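Local coordinates for protein chitooligosaccharide oxidase (Gibberella zeae, PDB 6Y0R) that oxidises the C1 hydroxyl of chitooligosaccharides to the lactone with a bicovalently bound FAD, passing the electrons to molecular oxygen and releasing hydrogen peroxide, at residues A[185-190]-A[203-208]; A[216-221]-A[480-485]. One frame throughout, in Å; residues are numbered along the deposited sequence.

Contact 1: A[185-190]-A[203-208]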
ATOM      1  N   ALA A 185      14.320 -10.223  -6.615  1.00 21.23           N
ATOM      2  CA  ALA A 185      12.974 -10.755  -6.903  1.00 20.89           C
ATOM      3  C   ALA A 185      13.068 -11.806  -8.002  1.00 21.51           C
ATOM      4  O   ALA A 185      13.974 -11.728  -8.857  1.00 23.68           O
ATOM      5  CB  ALA A 185      12.013  -9.644  -7.319  1.00 20.56           C
ATOM      6  N   THR A 186      12.138 -12.727  -7.971  1.00 21.59           N
ATOM      7  CA  THR A 186      11.930 -13.703  -9.042  1.00 22.77           C
ATOM      8  C   THR A 186      10.610 -13.368  -9.713  1.00 20.66           C
ATOM      9  O   THR A 186       9.567 -13.267  -9.016  1.00 21.54           O
ATOM     10  CB  THR A 186      12.059 -15.121  -8.484  1.00 24.90           C
ATOM     11  OG1 THR A 186      13.334 -15.182  -7.838  1.00 27.84           O
ATOM     12  CG2 THR A 186      11.952 -16.154  -9.578  1.00 26.08           C
ATOM     13  N   VAL A 187      10.623 -13.268 -11.049  1.00 21.24           N
ATOM     14  CA  VAL A 187       9.436 -12.824 -11.822  1.00 20.94           C
ATOM     15  C   VAL A 187       9.182 -13.829 -12.931  1.00 22.54           C
ATOM     16  O   VAL A 187      10.169 -14.198 -13.628  1.00 23.03           O
ATOM     17  CB  VAL A 187       9.653 -11.414 -12.399  1.00 21.85           C
ATOM     18  CG1 VAL A 187       8.378 -10.944 -13.083  1.00 23.84           C
ATOM     19  CG2 VAL A 187      10.130 -10.428 -11.353  1.00 22.78           C
ATOM     20  N   VAL A 188       7.934 -14.227 -13.065  1.00 20.20           N
ATOM     21  CA  VAL A 188       7.430 -14.971 -14.239  1.00 21.00           C
ATOM     22  C   VAL A 188       7.070 -13.910 -15.276  1.00 22.03           C
ATOM     23  O   VAL A 188       6.044 -13.215 -15.100  1.00 21.18           O
ATOM     24  CB  VAL A 188       6.261 -15.907 -13.920  1.00 21.33           C
ATOM     25  CG1 VAL A 188       5.712 -16.549 -15.198  1.00 22.11           C
ATOM     26  CG2 VAL A 188       6.685 -16.974 -12.890  1.00 23.07           C
ATOM     27  N   LEU A 189       7.902 -13.779 -16.302  1.00 21.42           N
ATOM     28  CA  LEU A 189       7.632 -12.788 -17.375  1.00 21.94           C
ATOM     29  C   LEU A 189       6.407 -13.193 -18.160  1.00 21.10           C
ATOM     30  O   LEU A 189       5.889 -14.310 -18.099  1.00 22.47           O
ATOM     31  CB  LEU A 189       8.849 -12.601 -18.277  1.00 22.43           C
ATOM     32  CG  LEU A 189      10.111 -12.063 -17.614  1.00 24.13           C
ATOM     33  CD1 LEU A 189      11.194 -11.890 -18.656  1.00 25.16           C
ATOM     34  CD2 LEU A 189       9.878 -10.724 -16.905  1.00 23.75           C
ATOM     35  N   PRO A 190       5.837 -12.265 -18.942  1.00 21.97           N
ATOM     36  CA  PRO A 190       4.648 -12.600 -19.722  1.00 20.81           C
ATOM     37  C   PRO A 190       4.771 -13.721 -20.782  1.00 22.84           C
ATOM     38  O   PRO A 190       3.735 -14.205 -21.218  1.00 26.46           O
ATOM     39  CB  PRO A 190       4.308 -11.248 -20.382  1.00 22.44           C
ATOM     40  CG  PRO A 190       4.864 -10.249 -19.402  1.00 23.67           C
ATOM     41  CD  PRO A 190       6.190 -10.843 -18.961  1.00 22.61           C
ATOM     42  N   SER A 203      18.554  -5.071 -13.881  1.00 22.66           N
ATOM     43  CA  SER A 203      18.358  -3.986 -12.894  1.00 24.22           C
ATOM     44  C   SER A 203      17.197  -3.083 -13.342  1.00 23.63           C
ATOM     45  O   SER A 203      16.639  -2.388 -12.470  1.00 23.55           O
ATOM     46  CB  SER A 203      19.607  -3.219 -12.643  1.00 29.30           C
ATOM     47  OG  SER A 203      19.975  -2.483 -13.791  1.00 31.43           O
ATOM     48  N   ASP A 204      16.873  -3.060 -14.650  1.00 23.58           N
ATOM     49  CA  ASP A 204      15.722  -2.261 -15.166  1.00 22.23           C
ATOM     50  C   ASP A 204      14.395  -2.877 -14.684  1.00 18.95           C
ATOM     51  O   ASP A 204      13.498  -2.132 -14.231  1.00 21.03           O
ATOM     52  CB  ASP A 204      15.802  -2.107 -16.690  1.00 23.75           C
ATOM     53  CG  ASP A 204      15.879  -3.398 -17.495  1.00 26.45           C
ATOM     54  OD1 ASP A 204      16.092  -4.486 -16.922  1.00 26.13           O
ATOM     55  OD2 ASP A 204      15.716  -3.308 -18.736  1.00 28.88           O
ATOM     56  N   LEU A 205      14.269  -4.183 -14.720  1.00 20.24           N
ATOM     57  CA  LEU A 205      13.092  -4.908 -14.212  1.00 21.24           C
ATOM     58  C   LEU A 205      13.033  -4.680 -12.697  1.00 19.99           C
ATOM     59  O   LEU A 205      11.949  -4.433 -12.169  1.00 20.06           O
ATOM     60  CB  LEU A 205      13.188  -6.400 -14.494  1.00 21.01           C
ATOM     61  CG  LEU A 205      12.040  -7.273 -14.008  1.00 21.27           C
ATOM     62  CD1 LEU A 205      10.701  -6.888 -14.635  1.00 20.29           C
ATOM     63  CD2 LEU A 205      12.337  -8.712 -14.306  1.00 23.56           C
ATOM     64  N   PHE A 206      14.168  -4.775 -12.012  1.00 22.13           N
ATOM     65  CA  PHE A 206      14.195  -4.632 -10.536  1.00 20.99           C
ATOM     66  C   PHE A 206      13.775  -3.213 -10.136  1.00 20.60           C
ATOM     67  O   PHE A 206      13.057  -3.048  -9.117  1.00 21.42           O
ATOM     68  CB  PHE A 206      15.575  -4.974  -9.987  1.00 21.34           C
ATOM     69  CG  PHE A 206      15.605  -5.053  -8.488  1.00 19.65           C
ATOM     70  CD1 PHE A 206      14.859  -6.015  -7.835  1.00 20.91           C
ATOM     71  CD2 PHE A 206      16.370  -4.167  -7.758  1.00 20.54           C
ATOM     72  CE1 PHE A 206      14.869  -6.068  -6.451  1.00 20.51           C
ATOM     73  CE2 PHE A 206      16.398  -4.243  -6.363  1.00 21.66           C
ATOM     74  CZ  PHE A 206      15.668  -5.213  -5.728  1.00 19.76           C
ATOM     75  N   TRP A 207      14.226  -2.207 -10.882  1.00 19.04           N
ATOM     76  CA  TRP A 207      13.770  -0.807 -10.731  1.00 19.11           C
ATOM     77  C   TRP A 207      12.230  -0.773 -10.869  1.00 18.67           C
ATOM     78  O   TRP A 207      11.602  -0.084 -10.031  1.00 18.48           O
ATOM     79  CB  TRP A 207      14.477   0.087 -11.743  1.00 19.00           C
ATOM     80  CG  TRP A 207      14.130   1.525 -11.645  1.00 17.28           C
ATOM     81  CD1 TRP A 207      14.682   2.472 -10.855  1.00 19.01           C
ATOM     82  CD2 TRP A 207      13.131   2.197 -12.428  1.00 17.42           C
ATOM     83  NE1 TRP A 207      14.101   3.680 -11.078  1.00 19.75           N
ATOM     84  CE2 TRP A 207      13.141   3.541 -12.037  1.00 18.76           C
ATOM     85  CE3 TRP A 207      12.264   1.762 -13.439  1.00 18.67           C
ATOM     86  CZ2 TRP A 207      12.275   4.480 -12.601  1.00 20.18           C
ATOM     87  CZ3 TRP A 207      11.428   2.702 -14.014  1.00 18.36           C
ATOM     88  CH2 TRP A 207      11.436   4.022 -13.582  1.00 17.65           C
ATOM     89  N   GLY A 208      11.662  -1.307 -11.967  1.00 17.29           N
ATOM     90  CA  GLY A 208      10.220  -1.188 -12.194  1.00 17.40           C
ATOM     91  C   GLY A 208       9.417  -1.884 -11.135  1.00 18.85           C
ATOM     92  O   GLY A 208       8.302  -1.403 -10.812  1.00 17.73           O
TER
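Helix-on-sheet packing in the FAD-binding domain of the PCMH type brings Leu205, on the first turn of helix 203-212, against Val187 near the end of strand 182-188 and Leu189 just beyond it. No hydrogen bond crosses between the two segments; apolar side chains and the Phe206 ring make the contact, burying about 160 Å² in all. Leu205 is the hub. A chi1 of 179° sets CG opposite the backbone N, and the side chain leaves the helix toward the strand, where its CD2 methyl is shared by two partners. Val187 reaches it tip to tip, CG2 to CD2 of Leu205 at 4.1 Å, using the methyl that lies beside the valine's own backbone N. Leu189 sends its CD2 obliquely across to the same Leu205 CD2, also at 4.1 Å. The next residue along the helix, Phe206, swings its ring toward the other end of the strand segment, where CE1 comes within 4.2 Å of Ala185 N in an oblique approach. On the other side of the hub in sequence, Asp204 OD1 accepts the N-H of Leu205 at 2.9 Å, a local bond that is bent (131°), with the donor well above the carboxylate plane. The same carboxylate also makes a hydrogen bond with the Tyr476 hydroxyl and a salt bridge with Lys475, and these two link it to the end of helix 466-476. Val195 of the adjoining strand and Tyr476 add to the apolar surroundings of Leu205. Such a layer, a helix laid on an antiparallel sheet through a few aliphatic contacts, is typical of the alpha+beta FAD-binding domain of this oxidoreductase family.

Contact 2: A[216-221]-A[480-485]. With FAD (flavin-adenine dinucleotide), chain B.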
ATOM      1  N   PHE A 216       4.867  -6.127 -15.065  1.00 19.35           N
ATOM      2  CA  PHE A 216       6.001  -6.776 -15.785  1.00 20.48           C
ATOM      3  C   PHE A 216       5.926  -8.296 -15.699  1.00 20.65           C
ATOM      4  O   PHE A 216       6.920  -8.931 -16.098  1.00 22.59           O
ATOM      5  CB  PHE A 216       7.332  -6.224 -15.281  1.00 19.53           C
ATOM      6  CG  PHE A 216       7.388  -4.716 -15.268  1.00 19.81           C
ATOM      7  CD1 PHE A 216       7.403  -3.990 -16.448  1.00 20.22           C
ATOM      8  CD2 PHE A 216       7.391  -4.010 -14.079  1.00 19.02           C
ATOM      9  CE1 PHE A 216       7.470  -2.613 -16.442  1.00 17.96           C
ATOM     10  CE2 PHE A 216       7.452  -2.634 -14.081  1.00 17.96           C
ATOM     11  CZ  PHE A 216       7.458  -1.930 -15.253  1.00 20.30           C
ATOM     12  N   GLY A 217       4.820  -8.853 -15.221  1.00 19.25           N
ATOM     13  CA  GLY A 217       4.705 -10.305 -14.998  1.00 20.20           C
ATOM     14  C   GLY A 217       4.294 -10.617 -13.575  1.00 20.94           C
ATOM     15  O   GLY A 217       3.912  -9.708 -12.848  1.00 19.43           O
ATOM     16  N   VAL A 218       4.344 -11.891 -13.202  1.00 20.54           N
ATOM     17  CA  VAL A 218       3.932 -12.343 -11.842  1.00 19.60           C
ATOM     18  C   VAL A 218       5.190 -12.437 -10.987  1.00 21.14           C
ATOM     19  O   VAL A 218       6.078 -13.260 -11.250  1.00 19.89           O
ATOM     20  CB  VAL A 218       3.157 -13.659 -11.854  1.00 20.93           C
ATOM     21  CG1 VAL A 218       2.711 -13.986 -10.428  1.00 20.31           C
ATOM     22  CG2 VAL A 218       1.967 -13.683 -12.797  1.00 20.15           C
ATOM     23  N   VAL A 219       5.267 -11.637  -9.928  1.00 18.88           N
ATOM     24  CA  VAL A 219       6.368 -11.771  -8.951  1.00 20.16           C
ATOM     25  C   VAL A 219       6.044 -13.033  -8.160  1.00 19.86           C
ATOM     26  O   VAL A 219       4.889 -13.199  -7.755  1.00 20.24           O
ATOM     27  CB  VAL A 219       6.525 -10.511  -8.081  1.00 19.95           C
ATOM     28  CG1 VAL A 219       7.584 -10.717  -7.001  1.00 20.61           C
ATOM     29  CG2 VAL A 219       6.878  -9.317  -8.969  1.00 20.23           C
ATOM     30  N   VAL A 220       6.994 -13.962  -8.027  1.00 19.43           N
ATOM     31  CA  VAL A 220       6.703 -15.247  -7.304  1.00 19.42           C
ATOM     32  C   VAL A 220       7.621 -15.387  -6.085  1.00 19.13           C
ATOM     33  O   VAL A 220       7.331 -16.281  -5.282  1.00 19.67           O
ATOM     34  CB  VAL A 220       6.855 -16.477  -8.221  1.00 20.76           C
ATOM     35  CG1 VAL A 220       5.764 -16.514  -9.254  1.00 19.41           C
ATOM     36  CG2 VAL A 220       8.219 -16.504  -8.881  1.00 20.66           C
ATOM     37  N   GLU A 221       8.634 -14.557  -5.952  1.00 19.47           N
ATOM     38  CA  GLU A 221       9.523 -14.472  -4.763  1.00 21.33           C
ATOM     39  C   GLU A 221      10.092 -13.064  -4.643  1.00 21.74           C
ATOM     40  O   GLU A 221      10.539 -12.449  -5.640  1.00 21.05           O
ATOM     41  CB  GLU A 221      10.662 -15.493  -4.845  1.00 23.60           C
ATOM     42  CG  GLU A 221      11.370 -15.702  -3.511  1.00 27.69           C
ATOM     43  CD  GLU A 221      12.579 -16.631  -3.586  1.00 35.35           C
ATOM     44  OE1 GLU A 221      12.399 -17.827  -3.311  1.00 40.82           O
ATOM     45  OE2 GLU A 221      13.703 -16.143  -3.915  1.00 39.30           O
ATOM     46  N   ASN A 480       1.316  -5.873 -23.477  1.00 19.21           N
ATOM     47  CA  ASN A 480       0.471  -5.262 -22.420  1.00 18.48           C
ATOM     48  C   ASN A 480      -0.596  -6.262 -21.953  1.00 17.39           C
ATOM     49  O   ASN A 480      -1.773  -5.922 -21.823  1.00 18.51           O
ATOM     50  CB  ASN A 480      -0.096  -3.920 -22.853  1.00 19.75           C
ATOM     51  CG  ASN A 480      -0.528  -3.115 -21.662  1.00 20.67           C
ATOM     52  OD1 ASN A 480      -0.108  -3.424 -20.534  1.00 19.98           O
ATOM     53  ND2 ASN A 480      -1.306  -2.068 -21.907  1.00 19.23           N
ATOM     54  N   LEU A 481      -0.188  -7.491 -21.609  1.00 18.22           N
ATOM     55  CA  LEU A 481      -1.096  -8.485 -21.001  1.00 19.46           C
ATOM     56  C   LEU A 481      -1.320  -8.154 -19.522  1.00 17.45           C
ATOM     57  O   LEU A 481      -2.417  -8.410 -19.043  1.00 19.23           O
ATOM     58  CB  LEU A 481      -0.453  -9.861 -21.162  1.00 20.52           C
ATOM     59  CG  LEU A 481      -0.308 -10.346 -22.602  1.00 23.61           C
ATOM     60  CD1 LEU A 481       0.522 -11.608 -22.586  1.00 26.19           C
ATOM     61  CD2 LEU A 481      -1.675 -10.579 -23.231  1.00 27.20           C
ATOM     62  N   PHE A 482      -0.323  -7.564 -18.851  1.00 17.46           N
ATOM     63  CA  PHE A 482      -0.402  -7.245 -17.393  1.00 19.00           C
ATOM     64  C   PHE A 482      -0.870  -5.807 -17.260  1.00 17.75           C
ATOM     65  O   PHE A 482      -0.080  -4.912 -16.921  1.00 19.18           O
ATOM     66  CB  PHE A 482       0.919  -7.523 -16.663  1.00 18.09           C
ATOM     67  CG  PHE A 482       1.136  -9.006 -16.520  1.00 18.46           C
ATOM     68  CD1 PHE A 482       1.631  -9.729 -17.583  1.00 18.62           C
ATOM     69  CD2 PHE A 482       0.890  -9.663 -15.326  1.00 19.82           C
ATOM     70  CE1 PHE A 482       1.798 -11.102 -17.479  1.00 21.18           C
ATOM     71  CE2 PHE A 482       1.045 -11.040 -15.230  1.00 21.00           C
ATOM     72  CZ  PHE A 482       1.491 -11.760 -16.314  1.00 20.59           C
ATOM     73  N   ARG A 483      -2.156  -5.632 -17.493  1.00 18.60           N
ATOM     74  CA  ARG A 483      -2.747  -4.280 -17.620  1.00 16.75           C
ATOM     75  C   ARG A 483      -3.951  -4.122 -16.697  1.00 16.44           C
ATOM     76  O   ARG A 483      -4.608  -5.111 -16.303  1.00 18.45           O
ATOM     77  CB  ARG A 483      -3.119  -3.965 -19.072  1.00 18.40           C
ATOM     78  CG  ARG A 483      -4.284  -4.766 -19.627  1.00 18.89           C
ATOM     79  CD  ARG A 483      -4.594  -4.316 -21.033  1.00 18.83           C
ATOM     80  NE  ARG A 483      -5.714  -5.063 -21.572  1.00 19.81           N
ATOM     81  CZ  ARG A 483      -5.637  -6.152 -22.342  1.00 19.47           C
ATOM     82  NH1 ARG A 483      -6.759  -6.691 -22.811  1.00 22.18           N
ATOM     83  NH2 ARG A 483      -4.474  -6.657 -22.701  1.00 20.09           N
ATOM     84  N   ASN A 484      -4.242  -2.872 -16.397  1.00 16.05           N
ATOM     85  CA  ASN A 484      -5.486  -2.437 -15.733  1.00 16.01           C
ATOM     86  C   ASN A 484      -5.718  -1.000 -16.194  1.00 15.24           C
ATOM     87  O   ASN A 484      -4.875  -0.421 -16.878  1.00 15.07           O
ATOM     88  CB  ASN A 484      -5.410  -2.644 -14.213  1.00 15.80           C
ATOM     89  CG  ASN A 484      -4.432  -1.700 -13.532  1.00 16.57           C
ATOM     90  OD1 ASN A 484      -4.511  -0.482 -13.707  1.00 18.31           O
ATOM     91  ND2 ASN A 484      -3.564  -2.226 -12.671  1.00 16.83           N
ATOM     92  N   PRO A 485      -6.880  -0.384 -15.901  1.00 16.89           N
ATOM     93  CA  PRO A 485      -7.154   0.924 -16.488  1.00 17.48           C
ATOM     94  C   PRO A 485      -6.119   2.007 -16.134  1.00 17.55           C
ATOM     95  O   PRO A 485      -6.048   2.993 -16.896  1.00 18.75           O
ATOM     96  CB  PRO A 485      -8.550   1.269 -15.943  1.00 17.89           C
ATOM     97  CG  PRO A 485      -9.190  -0.110 -15.743  1.00 19.58           C
ATOM     98  CD  PRO A 485      -8.041  -0.967 -15.205  1.00 17.78           C
TER
HETATM   99  PA  FAD B 501      -3.919  -7.306  -4.429  1.00 15.29           P
HETATM  100  O1A FAD B 501      -5.272  -6.775  -4.678  1.00 14.49           O
HETATM  101  O2A FAD B 501      -3.683  -8.763  -4.426  1.00 15.95           O
HETATM  102  O5B FAD B 501      -2.874  -6.663  -5.445  1.00 15.10           O
HETATM  103  C5B FAD B 501      -2.636  -5.256  -5.502  1.00 15.34           C
HETATM  104  C4B FAD B 501      -1.996  -4.908  -6.834  1.00 15.19           C
HETATM  105  O4B FAD B 501      -0.700  -5.552  -6.929  1.00 14.90           O
HETATM  106  C3B FAD B 501      -2.732  -5.358  -8.112  1.00 15.69           C
HETATM  107  O3B FAD B 501      -2.406  -4.504  -9.216  1.00 16.54           O
HETATM  108  C2B FAD B 501      -2.146  -6.742  -8.352  1.00 15.29           C
HETATM  109  O2B FAD B 501      -2.309  -7.235  -9.684  1.00 16.92           O
HETATM  110  C1B FAD B 501      -0.707  -6.507  -7.983  1.00 15.21           C
HETATM  111  N9A FAD B 501       0.008  -7.691  -7.534  1.00 16.02           N
HETATM  112  C8A FAD B 501      -0.223  -8.381  -6.372  1.00 17.98           C
HETATM  113  N7A FAD B 501       0.587  -9.424  -6.233  1.00 16.51           N
HETATM  114  C5A FAD B 501       1.377  -9.406  -7.377  1.00 16.67           C
HETATM  115  C6A FAD B 501       2.413 -10.248  -7.825  1.00 18.16           C
HETATM  116  N6A FAD B 501       2.845 -11.279  -7.095  1.00 16.83           N
HETATM  117  N1A FAD B 501       2.987  -9.985  -9.032  1.00 17.47           N
HETATM  118  C2A FAD B 501       2.498  -8.943  -9.734  1.00 19.80           C
HETATM  119  N3A FAD B 501       1.544  -8.068  -9.401  1.00 18.07           N
HETATM  120  C4A FAD B 501       1.010  -8.355  -8.199  1.00 17.24           C
HETATM  121  N1  FAD B 501      -0.943   0.271   2.625  1.00 15.81           N
HETATM  122  C2  FAD B 501       0.120   0.809   3.241  1.00 16.63           C
HETATM  123  O2  FAD B 501       1.110   1.265   2.560  1.00 15.60           O
HETATM  124  N3  FAD B 501       0.164   0.838   4.606  1.00 16.96           N
HETATM  125  C4  FAD B 501      -0.846   0.346   5.416  1.00 18.66           C
HETATM  126  O4  FAD B 501      -0.739   0.390   6.654  1.00 19.77           O
HETATM  127  C4X FAD B 501      -1.974  -0.238   4.791  1.00 19.26           C
HETATM  128  N5  FAD B 501      -2.938  -0.774   5.542  1.00 20.21           N
HETATM  129  C5X FAD B 501      -3.951  -1.451   4.899  1.00 18.99           C
HETATM  130  C6  FAD B 501      -4.951  -2.098   5.673  1.00 18.63           C
HETATM  131  C7  FAD B 501      -5.998  -2.770   5.063  1.00 17.73           C
HETATM  132  C7M FAD B 501      -7.078  -3.434   5.894  1.00 18.86           C
HETATM  133  C8  FAD B 501      -6.039  -2.870   3.611  1.00 16.24           C
HETATM  134  C8M FAD B 501      -7.079  -3.687   2.870  1.00 17.24           C
HETATM  135  C9  FAD B 501      -5.061  -2.184   2.862  1.00 18.27           C
HETATM  136  C9A FAD B 501      -4.024  -1.474   3.483  1.00 17.85           C
HETATM  137  N10 FAD B 501      -3.032  -0.835   2.720  1.00 17.13           N
HETATM  138  C10 FAD B 501      -1.944  -0.219   3.350  1.00 17.39           C
HETATM  139  C1' FAD B 501      -3.081  -0.808   1.255  1.00 16.50           C
HETATM  140  C2' FAD B 501      -2.282  -1.964   0.650  1.00 16.12           C
HETATM  141  O2' FAD B 501      -0.879  -1.700   0.717  1.00 14.90           O
HETATM  142  C3' FAD B 501      -2.715  -2.124  -0.784  1.00 17.02           C
HETATM  143  O3' FAD B 501      -4.130  -2.421  -0.743  1.00 15.69           O
HETATM  144  C4' FAD B 501      -1.913  -3.240  -1.457  1.00 18.13           C
HETATM  145  O4' FAD B 501      -1.812  -3.034  -2.878  1.00 19.36           O
HETATM  146  C5' FAD B 501      -2.566  -4.562  -1.169  1.00 15.21           C
HETATM  147  O5' FAD B 501      -1.740  -5.654  -1.615  1.00 15.69           O
HETATM  148  P   FAD B 501      -2.444  -7.058  -1.826  1.00 14.90           P
HETATM  149  O1P FAD B 501      -1.417  -8.033  -2.266  1.00 15.18           O
HETATM  150  O2P FAD B 501      -3.296  -7.431  -0.669  1.00 15.29           O
HETATM  151  O3P FAD B 501      -3.497  -6.689  -3.001  1.00 15.28           O
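Gly217 and Phe482 bring their backbones to 6.4 Å between CA atoms, with Gly217 just ahead of strand 218-228 and Phe482 at the centre of an inverse gamma turn. The CA of Gly217 sits over the centre of the Phe482 ring, 3.7 Å from the centroid and 8° off the normal, a CH-pi contact on one face. With phi/psi of 125°/-171°, Gly217 adopts a conformation in which a beta carbon would collide with the carbonyl oxygen before it. Val218 meets the same ring differently, crossing it at about a right angle, with CG2 at the edge, 3.7 Å from Phe482 CE2. On the cofactor side, Val219 grips the adenine with its main chain: its N donates to FAD N1A at 3.0 Å, and FAD N6A donates to Val219 O at 2.9 Å, both nearly straight. This pair of bonds reads the adenine edge without any side-chain group. Beyond the ring, Arg483 NH2 donates to Asn480 O (2.9 Å) in a fairly straight bond, the oxygen lying in the guanidinium plane. Around the site, Phe482 also touches Pro190 after strand 182-188, Val218 packs on Val73 and Val77 of helix 70-83, and Phe216 touches Leu205 and Ile209 of helix 203-212 and Leu469 and Val472 of helix 466-476.

The centres of the two contacts lie about 10 Å apart on the same side of the chain's centre, and both segments of contact 1 precede those of contact 2 along the chain. Strands 182-188 and 218-228 are antiparallel neighbours in one sheet, joined by probable hydrogen bonds from Val188 N to Val218 O and from Thr186 N to Glu221 O, the latter at a classic beta bulge. Leu205 also packs on Phe216. Contact 1 is thus local within the FAD-binding domain, whereas contact 2 brings back a segment 259 residues later, from the berberine-like region, against the strand that holds the adenine.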